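Local coordinates for protein transcriptional regulator, GntR family (Thermotoga maritima, PDB 3SXM) that probably acts as a GntR-family transcription factor that binds regulatory DNA, the part described here being its all-helical, metal-binding FCD domain, at residues F7-T11 with R85-V89; R15-E19 with H125-V129; L23-F27 with R109-K115; D59-H63 with H103-I107. The protein carries 3 engineered substitutions. All coordinates share one frame; numbering follows the deposited sequence. Where two conformers were deposited one is given.

Helix 5-25, the N-terminal one, takes part in three of the four contacts. Contact 1 ties its beginning to the end of helix 73-90, contact 2 its middle to helix 115-135, and contact 3 its C-terminal end to the turn between helices 96-111 and 115-135. Contact 1 crosses each of the others. Contacts 2, 3 and 4 form successive enclosures: the loop of contact 2 contains contact 3, which in turn contains contact 4, where helices 51-68 and 96-111 pair. Contacts 2 and 4 touch through their histidines and through Glu-19 and Arg-15 with His-63, around the metal site; contacts 1 and 3 lie on opposite sides of the chain's centre.

Contact 1 (F7-T11 with R85-V89); sequences FIRET and RIDLV
Ile-8 faces Val-89, and Thr-11 faces Ile-86, each pair with CA atoms 6.4 Å apart, where helix 5-25 passes helix 73-90. The axes of the two short segments come within 10.1 Å at a crossing angle of -120°, so the helices meet steeply and share a compact patch. Arg-85 has the largest share of it. Its chain runs extended from CG to NE, with CG anti to the backbone N (chi1 172°), and this carries the guanidinium across to the other helix. There it lies flat on the ring of Phe-7, centres 3.9 Å apart and planes 15° from parallel, a cation-pi stack. At the guanidinium edge, NE gives a nearly straight bond to Thr-11 OG1 at 2.9 Å, and NH2 makes a salt bridge with Glu-10 OE1 on its anti lone pair. The same NH2 reaches Phe-7 O at 3.1 Å, on a lone pair, though this oxygen is tilted from the guanidinium plane. A water joins Glu-10 OE1 to Arg-85 NH1. Glu-10 OE2 forms a salt bridge with Lys-6 and also accepts from the backbone N of Glu-73 of the second subunit. Apolar contacts flank these bonds: Val-89 CG2 packs 4.0 Å from Phe-7 CE2, and Val-89 CG1 meets Ile-8 CG2. Thr-11 turns CG2 toward Ile-86 and gives its hydroxyl hydrogen to Phe-7 O. With one face stacked and bonded to three oxygens of the opposite helix, the guanidinium is held in both tilt and rotation; its positive charge is probably offset in part by Glu-10, with the ring face adding a cation-pi contribution.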
loop_
_atom_site.group_PDB
_atom_site.type_symbol
_atom_site.label_atom_id
_atom_site.label_comp_id
_atom_site.label_asym_id
_atom_site.label_seq_id
_atom_site.Cartn_x
_atom_site.Cartn_y
_atom_site.Cartn_z
ATOM N N PHE A 7 16.538 -1.521 6.881
ATOM C CA PHE A 7 15.969 -0.172 6.746
ATOM C C PHE A 7 15.728 0.150 5.280
ATOM O O PHE A 7 14.696 0.677 4.893
ATOM C CB PHE A 7 16.904 0.828 7.415
ATOM C CG PHE A 7 16.490 2.241 7.282
ATOM C CD1 PHE A 7 15.661 2.813 8.212
ATOM C CD2 PHE A 7 17.029 3.045 6.312
ATOM C CE1 PHE A 7 15.312 4.131 8.153
ATOM C CE2 PHE A 7 16.656 4.403 6.229
ATOM C CZ PHE A 7 15.779 4.940 7.174
ATOM N N ILE A 8 16.679 -0.200 4.433
ATOM C CA ILE A 8 16.623 0.091 3.020
ATOM C C ILE A 8 15.551 -0.736 2.359
ATOM O O ILE A 8 14.707 -0.209 1.649
ATOM C CB ILE A 8 18.029 -0.160 2.391
ATOM C CG1 ILE A 8 19.004 0.897 2.876
ATOM C CG2 ILE A 8 17.929 -0.158 0.829
ATOM C CD1 ILE A 8 20.486 0.462 2.778
ATOM N N ARG A 9 15.522 -2.031 2.625
ATOM C CA ARG A 9 14.560 -2.944 2.027
ATOM C C ARG A 9 13.144 -2.576 2.445
ATOM O O ARG A 9 12.198 -2.635 1.618
ATOM C CB ARG A 9 14.883 -4.381 2.395
ATOM C CG ARG A 9 16.178 -4.925 1.737
ATOM C CD ARG A 9 16.164 -6.455 1.788
ATOM N NE ARG A 9 17.408 -7.069 1.324
ATOM C CZ ARG A 9 17.770 -7.238 0.059
ATOM N NH1 ARG A 9 17.009 -6.807 -0.935
ATOM N NH2 ARG A 9 18.932 -7.829 -0.198
ATOM N N GLU A 10 12.991 -2.162 3.689
ATOM C CA GLU A 10 11.663 -1.790 4.192
ATOM C C GLU A 10 11.173 -0.586 3.441
ATOM O O GLU A 10 9.971 -0.464 3.157
ATOM C CB GLU A 10 11.629 -1.487 5.688
ATOM C CG GLU A 10 11.694 -2.684 6.587
ATOM C CD GLU A 10 11.698 -2.312 8.059
ATOM O OE1 GLU A 10 11.847 -1.106 8.357
ATOM O OE2 GLU A 10 11.612 -3.222 8.892
ATOM N N THR A 11 12.054 0.346 3.165
ATOM C CA THR A 11 11.710 1.586 2.464
ATOM C C THR A 11 11.240 1.280 1.045
ATOM O O THR A 11 10.191 1.757 0.610
ATOM C CB THR A 11 12.955 2.550 2.445
ATOM O OG1 THR A 11 13.411 2.810 3.765
ATOM C CG2 THR A 11 12.553 3.855 1.846
ATOM N N ARG A 85 12.663 9.796 4.551
ATOM C CA ARG A 85 13.281 8.465 4.575
ATOM C C ARG A 85 13.541 7.932 3.158
ATOM O O ARG A 85 14.627 7.417 2.834
ATOM C CB ARG A 85 12.379 7.506 5.394
ATOM C CG ARG A 85 12.819 6.076 5.330
ATOM C CD ARG A 85 12.224 5.276 6.453
ATOM N NE ARG A 85 12.510 3.871 6.273
ATOM C CZ ARG A 85 12.300 2.935 7.188
ATOM N NH1 ARG A 85 11.746 3.259 8.384
ATOM N NH2 ARG A 85 12.639 1.665 6.935
ATOM N N ILE A 86 12.563 8.067 2.270
ATOM C CA ILE A 86 12.715 7.732 0.866
ATOM C C ILE A 86 13.934 8.477 0.285
ATOM O O ILE A 86 14.752 7.878 -0.440
ATOM C CB ILE A 86 11.438 8.060 0.052
ATOM C CG1 ILE A 86 10.302 7.121 0.467
ATOM C CG2 ILE A 86 11.731 8.029 -1.432
ATOM C CD1 ILE A 86 8.978 7.393 -0.197
ATOM N N ASP A 87 14.045 9.771 0.607
ATOM C CA ASP A 87 15.057 10.653 0.046
ATOM C C ASP A 87 16.417 10.242 0.597
ATOM O O ASP A 87 17.407 10.289 -0.127
ATOM C CB ASP A 87 14.736 12.102 0.398
ATOM C CG ASP A 87 15.323 13.132 -0.547
ATOM O OD1 ASP A 87 15.869 12.783 -1.599
ATOM O OD2 ASP A 87 15.157 14.326 -0.225
ATOM N N LEU A 88 16.506 9.883 1.882
ATOM C CA LEU A 88 17.772 9.398 2.467
ATOM C C LEU A 88 18.228 8.198 1.659
ATOM O O LEU A 88 19.412 8.116 1.218
ATOM C CB LEU A 88 17.560 9.048 3.940
ATOM C CG LEU A 88 18.689 8.485 4.754
ATOM C CD1 LEU A 88 18.349 8.452 6.183
ATOM C CD2 LEU A 88 19.243 7.137 4.366
ATOM N N VAL A 89 17.319 7.228 1.465
ATOM C CA VAL A 89 17.668 6.019 0.737
ATOM C C VAL A 89 18.104 6.322 -0.688
ATOM O O VAL A 89 19.115 5.748 -1.195
ATOM C CB VAL A 89 16.541 4.922 0.826
ATOM C CG1 VAL A 89 16.844 3.799 -0.109
ATOM C CG2 VAL A 89 16.435 4.489 2.240
HETATM O O HOH W 1 11.337 1.040 10.163
#

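Contact 2 (R15-E19 with H125-V129); sequences RIMME and HLKNV
Leu-126 reaches from helix 115-135 toward helix 5-25 and divides its two methyls between Ile-16 and Arg-15. Its CG is anti to the carbonyl carbon (chi1 -69°), the position from which the methyls split. The helices run nearly antiparallel, at 164°, the axes of the two short segments 11.2 Å apart. CD2 of Leu-126 sits over the centre of the Arg-15 guanidinium, 3.6 Å from CZ, and CD1 lies 3.7 Å from Ile-16 CG1 as those two side chains slide past each other. Ile-16 CD1 also touches the aliphatic part of Lys-127, whose chain bends at chi2. The conformation of Arg-15 explains its position: the chain folds at chi3 (68°), which carries the guanidinium forward along its own helix to Glu-19, one turn on. NE and NH2 grip one oxygen, Glu-19 OE2, side-on at 2.9 and 3.1 Å, with that oxygen in the guanidinium plane. Glu-19 OE1 in turn accepts from His-63 ND1, its stronger partner, and OE2 from Tyr-79 OH, so the carboxylate is held from several directions. A water links Arg-15 NH2, at 2.9 Å, to His-125 NE2, at 2.8 Å. With an alanine in place of Arg-15, Glu-19 OE2 would probably lose two donors, and Leu-126 CD2 the flat group it covers. His-125 and His-63 bind zinc in another structure of this protein, although none is bound here. The contact thus supplies one metal ligand directly and, through Glu-19, a second-shell hold on another, in the buried zinc site of the FadR-C-like FCD helical bundle.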
loop_
_atom_site.group_PDB
_atom_site.type_symbol
_atom_site.label_atom_id
_atom_site.label_comp_id
_atom_site.label_asym_id
_atom_site.label_seq_id
_atom_site.Cartn_x
_atom_site.Cartn_y
_atom_site.Cartn_z
ATOM N N ARG A 15 7.505 1.688 -0.709
ATOM C CA ARG A 15 7.287 2.394 -1.956
ATOM C C ARG A 15 6.572 1.544 -2.978
ATOM O O ARG A 15 5.681 2.047 -3.684
ATOM C CB ARG A 15 8.634 2.881 -2.541
ATOM C CG ARG A 15 9.290 3.966 -1.741
ATOM C CD ARG A 15 10.564 4.494 -2.426
ATOM N NE ARG A 15 10.249 5.201 -3.627
ATOM C CZ ARG A 15 11.126 5.646 -4.520
ATOM N NH1 ARG A 15 12.428 5.609 -4.254
ATOM N NH2 ARG A 15 10.682 6.198 -5.635
ATOM N N ILE A 16 6.943 0.264 -3.098
ATOM C CA ILE A 16 6.283 -0.655 -4.072
ATOM C C ILE A 16 4.807 -0.712 -3.688
ATOM O O ILE A 16 3.916 -0.510 -4.541
ATOM C CB ILE A 16 6.928 -2.018 -4.100
ATOM C CG1 ILE A 16 8.354 -1.948 -4.730
ATOM C CG2 ILE A 16 6.072 -2.982 -4.886
ATOM C CD1 ILE A 16 9.144 -3.184 -4.572
ATOM N N MET A 17 4.529 -0.982 -2.408
ATOM C CA MET A 17 3.136 -1.032 -1.906
ATOM C C MET A 17 2.332 0.187 -2.350
ATOM O O MET A 17 1.207 0.024 -2.893
ATOM C CB MET A 17 3.127 -1.221 -0.383
ATOM C CG MET A 17 1.718 -1.193 0.242
ATOM S SD MET A 17 1.770 -1.317 2.012
ATOM C CE MET A 17 2.452 0.274 2.430
ATOM N N MET A 18 2.814 1.378 -2.042
ATOM C CA MET A 18 2.030 2.589 -2.241
ATOM C C MET A 18 2.027 3.001 -3.715
ATOM O O MET A 18 0.986 3.331 -4.285
ATOM C CB MET A 18 2.553 3.724 -1.372
ATOM C CG MET A 18 2.495 3.423 0.124
ATOM S SD MET A 18 3.092 4.734 1.174
ATOM C CE MET A 18 1.809 5.849 1.024
ATOM N N GLU A 19 3.195 3.047 -4.346
ATOM C CA GLU A 19 3.289 3.575 -5.728
ATOM C C GLU A 19 2.593 2.669 -6.723
ATOM O O GLU A 19 1.922 3.141 -7.638
ATOM C CB GLU A 19 4.754 3.853 -6.089
ATOM C CG GLU A 19 5.438 4.855 -5.216
ATOM C CD GLU A 19 6.824 5.170 -5.723
ATOM O OE1 GLU A 19 7.024 4.961 -6.942
ATOM O OE2 GLU A 19 7.683 5.653 -4.957
ATOM N N HIS A 125 12.204 -0.932 -11.607
ATOM C CA HIS A 125 12.980 0.212 -11.209
ATOM C C HIS A 125 13.283 0.179 -9.720
ATOM O O HIS A 125 14.437 0.365 -9.276
ATOM C CB HIS A 125 12.239 1.500 -11.570
ATOM C CG HIS A 125 12.768 2.709 -10.891
ATOM N ND1 HIS A 125 13.977 3.277 -11.252
ATOM C CD2 HIS A 125 12.327 3.407 -9.822
ATOM C CE1 HIS A 125 14.227 4.299 -10.463
ATOM N NE2 HIS A 125 13.251 4.398 -9.579
ATOM N N LEU A 126 12.257 -0.052 -8.910
ATOM C CA LEU A 126 12.444 -0.002 -7.482
ATOM C C LEU A 126 13.279 -1.177 -7.002
ATOM O O LEU A 126 14.135 -0.974 -6.117
ATOM C CB LEU A 126 11.043 0.056 -6.802
ATOM C CG LEU A 126 10.279 1.379 -7.024
ATOM C CD1 LEU A 126 8.846 1.269 -6.524
ATOM C CD2 LEU A 126 10.996 2.574 -6.334
ATOM N N LYS A 127 13.090 -2.368 -7.555
ATOM C CA LYS A 127 13.896 -3.530 -7.175
ATOM C C LYS A 127 15.342 -3.351 -7.623
ATOM O O LYS A 127 16.254 -3.800 -6.940
ATOM C CB LYS A 127 13.317 -4.847 -7.639
ATOM C CG LYS A 127 11.950 -5.078 -7.014
ATOM C CD LYS A 127 11.619 -6.505 -6.733
ATOM C CE LYS A 127 10.153 -6.634 -6.353
ATOM N NZ LYS A 127 9.760 -7.922 -5.695
ATOM N N ASN A 128 15.537 -2.680 -8.750
ATOM C CA ASN A 128 16.902 -2.449 -9.276
ATOM C C ASN A 128 17.621 -1.455 -8.402
ATOM O O ASN A 128 18.808 -1.685 -8.071
ATOM C CB ASN A 128 16.844 -1.906 -10.715
ATOM C CG ASN A 128 16.537 -2.981 -11.767
ATOM O OD1 ASN A 128 16.569 -4.176 -11.504
ATOM N ND2 ASN A 128 16.284 -2.532 -12.987
ATOM N N VAL A 129 16.956 -0.364 -8.026
ATOM C CA VAL A 129 17.485 0.618 -7.086
ATOM C C VAL A 129 17.877 -0.080 -5.779
ATOM O O VAL A 129 18.988 0.088 -5.264
ATOM C CB VAL A 129 16.485 1.745 -6.887
ATOM C CG1 VAL A 129 16.765 2.547 -5.664
ATOM C CG2 VAL A 129 16.433 2.599 -8.149
HETATM O O HOH W 2 12.927 6.276 -7.534
#

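Contact 3 (L23-F27 with R109-K115); sequences LENYF and RIISGDK
Phe-27 meets a Schellman motif at the C-terminal end of helix 96-111, where the chain turns into helix 115-135 of the FCD bundle. Along that segment, Arg-109 comes first; its backbone O lies at the edge of the Phe-27 ring, near its plane, and accepts from Asp-114 N. Ile-110 follows with two branches at work: CD1 packs 3.9 Å from Leu-23 CD1, and CG2 is 4.1 Å from Phe-27 CE1. Its carbonyl oxygen stands 3.5 Å from Phe-27 CZ and also receives Gly-113 N, the second bond of the motif. Gly-113 takes positive phi (89°), a backbone shape that a side chain would crowd against the carbonyl of Ser-112, and its backbone passes beside the ring. Asp-114 then starts the next helix as its N-cap, OD1 accepting from Gly-117 N. Lys-115 closes the segment. Its chain is extended, with CG anti to the backbone N (chi1 178°), which lays the chain across the Phe-27 ring: CB sits 3.7 Å above the centroid, 6° from the ring normal, in a CH-pi contact. Farther along, Lys-115 NZ gives Glu-24 O a weak hydrogen bond at 3.0 Å.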
loop_
_atom_site.group_PDB
_atom_site.type_symbol
_atom_site.label_atom_id
_atom_site.label_comp_id
_atom_site.label_asym_id
_atom_site.label_seq_id
_atom_site.Cartn_x
_atom_site.Cartn_y
_atom_site.Cartn_z
ATOM N N LEU A 23 -0.460 3.699 -9.153
ATOM C CA LEU A 23 -0.348 3.515 -10.598
ATOM C C LEU A 23 -1.408 2.565 -11.171
ATOM O O LEU A 23 -2.025 2.829 -12.236
ATOM C CB LEU A 23 1.090 3.035 -10.988
ATOM C CG LEU A 23 1.354 2.899 -12.497
ATOM C CD1 LEU A 23 1.112 4.201 -13.283
ATOM C CD2 LEU A 23 2.780 2.357 -12.667
ATOM N N GLU A 24 -1.649 1.438 -10.507
ATOM C CA GLU A 24 -2.609 0.459 -10.956
ATOM C C GLU A 24 -4.025 1.032 -10.931
ATOM O O GLU A 24 -4.802 0.850 -11.870
ATOM C CB GLU A 24 -2.556 -0.750 -9.987
ATOM C CG GLU A 24 -1.474 -1.779 -10.270
ATOM C CD GLU A 24 -1.387 -2.987 -9.301
ATOM O OE1 GLU A 24 -0.763 -4.020 -9.683
ATOM O OE2 GLU A 24 -1.886 -2.898 -8.155
ATOM N N ASN A 25 -4.396 1.687 -9.867
ATOM C CA ASN A 25 -5.761 2.117 -9.686
ATOM C C ASN A 25 -6.115 3.502 -10.247
ATOM O O ASN A 25 -7.239 3.813 -10.386
ATOM C CB ASN A 25 -6.130 2.023 -8.199
ATOM C CG ASN A 25 -6.195 0.613 -7.706
ATOM O OD1 ASN A 25 -5.339 0.114 -7.032
ATOM N ND2 ASN A 25 -7.206 -0.037 -8.102
ATOM N N TYR A 26 -5.120 4.293 -10.590
ATOM C CA TYR A 26 -5.314 5.646 -11.113
ATOM C C TYR A 26 -4.576 5.832 -12.441
ATOM O O TYR A 26 -4.277 6.937 -12.845
ATOM C CB TYR A 26 -4.974 6.719 -10.059
ATOM C CG TYR A 26 -5.882 6.600 -8.883
ATOM C CD1 TYR A 26 -7.107 7.184 -8.927
ATOM C CD2 TYR A 26 -5.579 5.773 -7.821
ATOM C CE1 TYR A 26 -8.006 7.033 -7.889
ATOM C CE2 TYR A 26 -6.471 5.629 -6.763
ATOM C CZ TYR A 26 -7.686 6.217 -6.818
ATOM O OH TYR A 26 -8.631 6.064 -5.788
ATOM N N PHE A 27 -4.281 4.709 -13.113
ATOM C CA PHE A 27 -3.560 4.705 -14.355
ATOM C C PHE A 27 -4.015 5.754 -15.361
ATOM O O PHE A 27 -3.163 6.486 -15.901
ATOM C CB PHE A 27 -3.588 3.316 -14.990
ATOM C CG PHE A 27 -2.760 3.197 -16.243
ATOM C CD1 PHE A 27 -1.407 3.042 -16.156
ATOM C CD2 PHE A 27 -3.326 3.290 -17.479
ATOM C CE1 PHE A 27 -0.634 2.945 -17.319
ATOM C CE2 PHE A 27 -2.558 3.194 -18.633
ATOM C CZ PHE A 27 -1.207 3.048 -18.533
ATOM N N ARG A 109 5.640 3.896 -21.430
ATOM C CA ARG A 109 4.670 2.783 -21.273
ATOM C C ARG A 109 3.343 3.334 -20.813
ATOM O O ARG A 109 2.277 2.903 -21.257
ATOM C CB ARG A 109 5.185 1.712 -20.312
ATOM C CG ARG A 109 6.386 0.919 -20.885
ATOM C CD ARG A 109 6.816 -0.217 -19.981
ATOM N NE ARG A 109 8.079 -0.834 -20.440
ATOM C CZ ARG A 109 8.605 -1.938 -19.951
ATOM N NH1 ARG A 109 8.008 -2.591 -18.972
ATOM N NH2 ARG A 109 9.759 -2.370 -20.407
ATOM N N ILE A 110 3.381 4.238 -19.860
ATOM C CA ILE A 110 2.164 4.869 -19.355
ATOM C C ILE A 110 1.436 5.626 -20.480
ATOM O O ILE A 110 0.201 5.413 -20.709
ATOM C CB ILE A 110 2.440 5.817 -18.145
ATOM C CG1 ILE A 110 3.003 5.038 -16.950
ATOM C CG2 ILE A 110 1.166 6.565 -17.777
ATOM C CD1 ILE A 110 3.539 5.964 -15.850
ATOM N N ILE A 111 2.118 6.516 -21.141
ATOM C CA ILE A 111 1.538 7.286 -22.228
ATOM C C ILE A 111 0.970 6.444 -23.334
ATOM O O ILE A 111 -0.005 6.787 -23.910
ATOM C CB ILE A 111 2.605 8.111 -22.903
ATOM C CG1 ILE A 111 3.068 9.202 -21.999
ATOM C CG2 ILE A 111 2.106 8.678 -24.172
ATOM C CD1 ILE A 111 4.165 9.988 -22.651
ATOM N N SER A 112 1.612 5.360 -23.653
ATOM C CA SER A 112 1.161 4.522 -24.748
ATOM C C SER A 112 0.030 3.542 -24.348
ATOM O O SER A 112 -0.487 2.786 -25.179
ATOM C CB SER A 112 2.344 3.788 -25.359
ATOM O OG SER A 112 2.792 2.819 -24.475
ATOM N N GLY A 113 -0.370 3.558 -23.083
ATOM C CA GLY A 113 -1.492 2.748 -22.626
ATOM C C GLY A 113 -1.153 1.347 -22.159
ATOM O O GLY A 113 -2.044 0.506 -21.944
ATOM N N ASP A 114 0.137 1.075 -22.030
ATOM C CA ASP A 114 0.643 -0.240 -21.628
ATOM C C ASP A 114 0.670 -0.286 -20.104
ATOM O O ASP A 114 1.723 -0.112 -19.452
ATOM C CB ASP A 114 2.042 -0.417 -22.233
ATOM C CG ASP A 114 2.665 -1.757 -21.913
ATOM O OD1 ASP A 114 1.945 -2.627 -21.389
ATOM O OD2 ASP A 114 3.891 -1.858 -22.135
ATOM N N LYS A 115 -0.495 -0.497 -19.510
ATOM C CA LYS A 115 -0.622 -0.489 -18.071
ATOM C C LYS A 115 0.159 -1.640 -17.410
ATOM O O LYS A 115 0.899 -1.417 -16.435
ATOM C CB LYS A 115 -2.123 -0.553 -17.711
ATOM C CG LYS A 115 -2.418 -0.608 -16.266
ATOM C CD LYS A 115 -3.948 -0.569 -15.960
ATOM C CE LYS A 115 -4.138 -0.754 -14.544
ATOM N NZ LYS A 115 -5.605 -0.943 -14.201
#

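Contact 4 (D59-H63 with H103-I107); sequences DERLH and HKELI
His-103 and Leu-62 bury the most surface where helix 51-68 runs beside helix 96-111, the axes of the two short segments 12.0 Å apart at 27°. The imidazole of His-103 sits between a polar and an apolar neighbour. Its NE2 is hydrogen-bonded to His-63 NE2 at 2.8 Å, and either nitrogen could be the donor; the rings are turned 61° to each other. CE1 lies 3.0 Å from Asp-59 OD1, which approaches near the plane of the ring. Leu-62 CD2 rests 3.7 Å from His-103 CD2, and its CD1 reaches Ile-107 CG1 at 4.0 Å. With CG anti to the backbone N (chi1 -179°), Leu-62 points toward helix 96-111, where it packs on Ile-107 and, more loosely, on Leu-106. His-63 also bonds to Glu-19, Asp-59 OD2 forms a salt bridge with Arg-90, and the His-125 ring meets both histidines. A leucine at His-103 would probably leave His-63 NE2 without its partner and remove a zinc ligand. Asp-59, His-63, His-103 and His-125 bind zinc in another structure of this protein; without metal, NE2 of His-63 and NE2 of His-103 hydrogen-bond to each other, which is consistent with the two imidazoles giving up that bond when both turn to a metal ion.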
loop_
_atom_site.group_PDB
_atom_site.type_symbol
_atom_site.label_atom_id
_atom_site.label_comp_id
_atom_site.label_asym_id
_atom_site.label_seq_id
_atom_site.Cartn_x
_atom_site.Cartn_y
_atom_site.Cartn_z
ATOM N N ASP A 59 12.747 12.742 -10.598
ATOM C CA ASP A 59 12.474 11.510 -9.867
ATOM C C ASP A 59 11.422 11.808 -8.797
ATOM O O ASP A 59 10.404 11.118 -8.729
ATOM C CB ASP A 59 13.772 11.021 -9.222
ATOM C CG ASP A 59 13.513 9.891 -8.247
ATOM O OD1 ASP A 59 13.137 8.819 -8.700
ATOM O OD2 ASP A 59 13.601 10.091 -7.020
ATOM N N GLU A 60 11.631 12.842 -7.994
ATOM C CA GLU A 60 10.697 13.144 -6.892
ATOM C C GLU A 60 9.339 13.475 -7.482
ATOM O O GLU A 60 8.297 12.950 -7.043
ATOM C CB GLU A 60 11.212 14.274 -6.033
ATOM C CG GLU A 60 10.208 14.767 -5.026
ATOM C CD GLU A 60 10.718 15.810 -4.070
ATOM O OE1 GLU A 60 11.891 16.221 -4.168
ATOM O OE2 GLU A 60 9.939 16.216 -3.187
ATOM N N ARG A 61 9.318 14.283 -8.531
ATOM C CA ARG A 61 8.043 14.650 -9.145
ATOM C C ARG A 61 7.303 13.462 -9.697
ATOM O O ARG A 61 6.073 13.374 -9.545
ATOM C CB ARG A 61 8.226 15.708 -10.259
ATOM C CG ARG A 61 8.555 17.033 -9.773
ATOM C CD ARG A 61 8.981 17.974 -10.949
ATOM N NE ARG A 61 7.853 18.287 -11.818
ATOM C CZ ARG A 61 7.981 18.972 -12.948
ATOM N NH1 ARG A 61 9.184 19.323 -13.381
ATOM N NH2 ARG A 61 6.915 19.260 -13.666
ATOM N N LEU A 62 7.993 12.535 -10.344
ATOM C CA LEU A 62 7.313 11.427 -11.019
ATOM C C LEU A 62 6.665 10.533 -9.969
ATOM O O LEU A 62 5.503 10.161 -10.118
ATOM C CB LEU A 62 8.319 10.643 -11.880
ATOM C CG LEU A 62 7.703 9.480 -12.642
ATOM C CD1 LEU A 62 6.605 9.919 -13.590
ATOM C CD2 LEU A 62 8.759 8.736 -13.375
ATOM N N HIS A 63 7.424 10.151 -8.952
ATOM C CA HIS A 63 6.908 9.193 -7.964
ATOM C C HIS A 63 5.835 9.847 -7.105
ATOM O O HIS A 63 4.808 9.183 -6.813
ATOM C CB HIS A 63 8.043 8.581 -7.166
ATOM C CG HIS A 63 8.931 7.734 -8.013
ATOM N ND1 HIS A 63 8.711 6.392 -8.256
ATOM C CD2 HIS A 63 10.023 8.071 -8.752
ATOM C CE1 HIS A 63 9.618 5.940 -9.103
ATOM N NE2 HIS A 63 10.423 6.948 -9.400
ATOM N N HIS A 103 13.036 5.684 -15.971
ATOM C CA HIS A 103 11.910 6.625 -15.873
ATOM C C HIS A 103 11.391 7.022 -17.229
ATOM O O HIS A 103 10.163 7.081 -17.456
ATOM C CB HIS A 103 12.295 7.878 -15.135
ATOM C CG HIS A 103 12.395 7.671 -13.677
ATOM N ND1 HIS A 103 13.200 8.438 -12.864
ATOM C CD2 HIS A 103 11.817 6.744 -12.880
ATOM C CE1 HIS A 103 13.096 7.998 -11.621
ATOM N NE2 HIS A 103 12.232 6.991 -11.601
ATOM N N LYS A 104 12.291 7.317 -18.147
ATOM C CA LYS A 104 11.855 7.642 -19.486
ATOM C C LYS A 104 10.977 6.551 -20.063
ATOM O O LYS A 104 9.927 6.848 -20.673
ATOM C CB LYS A 104 13.080 7.855 -20.399
ATOM C CG LYS A 104 12.703 8.252 -21.813
ATOM C CD LYS A 104 13.878 8.394 -22.771
ATOM C CE LYS A 104 13.326 8.570 -24.211
ATOM N NZ LYS A 104 14.366 8.644 -25.243
ATOM N N GLU A 105 11.400 5.294 -19.943
ATOM C CA GLU A 105 10.684 4.168 -20.483
ATOM C C GLU A 105 9.392 3.875 -19.732
ATOM O O GLU A 105 8.372 3.552 -20.379
ATOM C CB GLU A 105 11.632 2.965 -20.587
ATOM C CG GLU A 105 12.695 3.259 -21.671
ATOM C CD GLU A 105 13.760 2.218 -21.818
ATOM O OE1 GLU A 105 14.028 1.432 -20.885
ATOM O OE2 GLU A 105 14.352 2.239 -22.922
ATOM N N LEU A 106 9.429 4.048 -18.428
ATOM C CA LEU A 106 8.189 3.917 -17.633
ATOM C C LEU A 106 7.153 4.916 -18.144
ATOM O O LEU A 106 5.971 4.587 -18.349
ATOM C CB LEU A 106 8.513 4.162 -16.169
ATOM C CG LEU A 106 7.343 4.304 -15.186
ATOM C CD1 LEU A 106 6.459 3.097 -15.205
ATOM C CD2 LEU A 106 7.877 4.527 -13.817
ATOM N N ILE A 107 7.556 6.163 -18.270
ATOM C CA ILE A 107 6.622 7.176 -18.730
ATOM C C ILE A 107 6.070 6.805 -20.106
ATOM O O ILE A 107 4.867 6.939 -20.359
ATOM C CB ILE A 107 7.256 8.522 -18.734
ATOM C CG1 ILE A 107 7.568 8.957 -17.312
ATOM C CG2 ILE A 107 6.330 9.530 -19.394
ATOM C CD1 ILE A 107 8.440 10.172 -17.226
#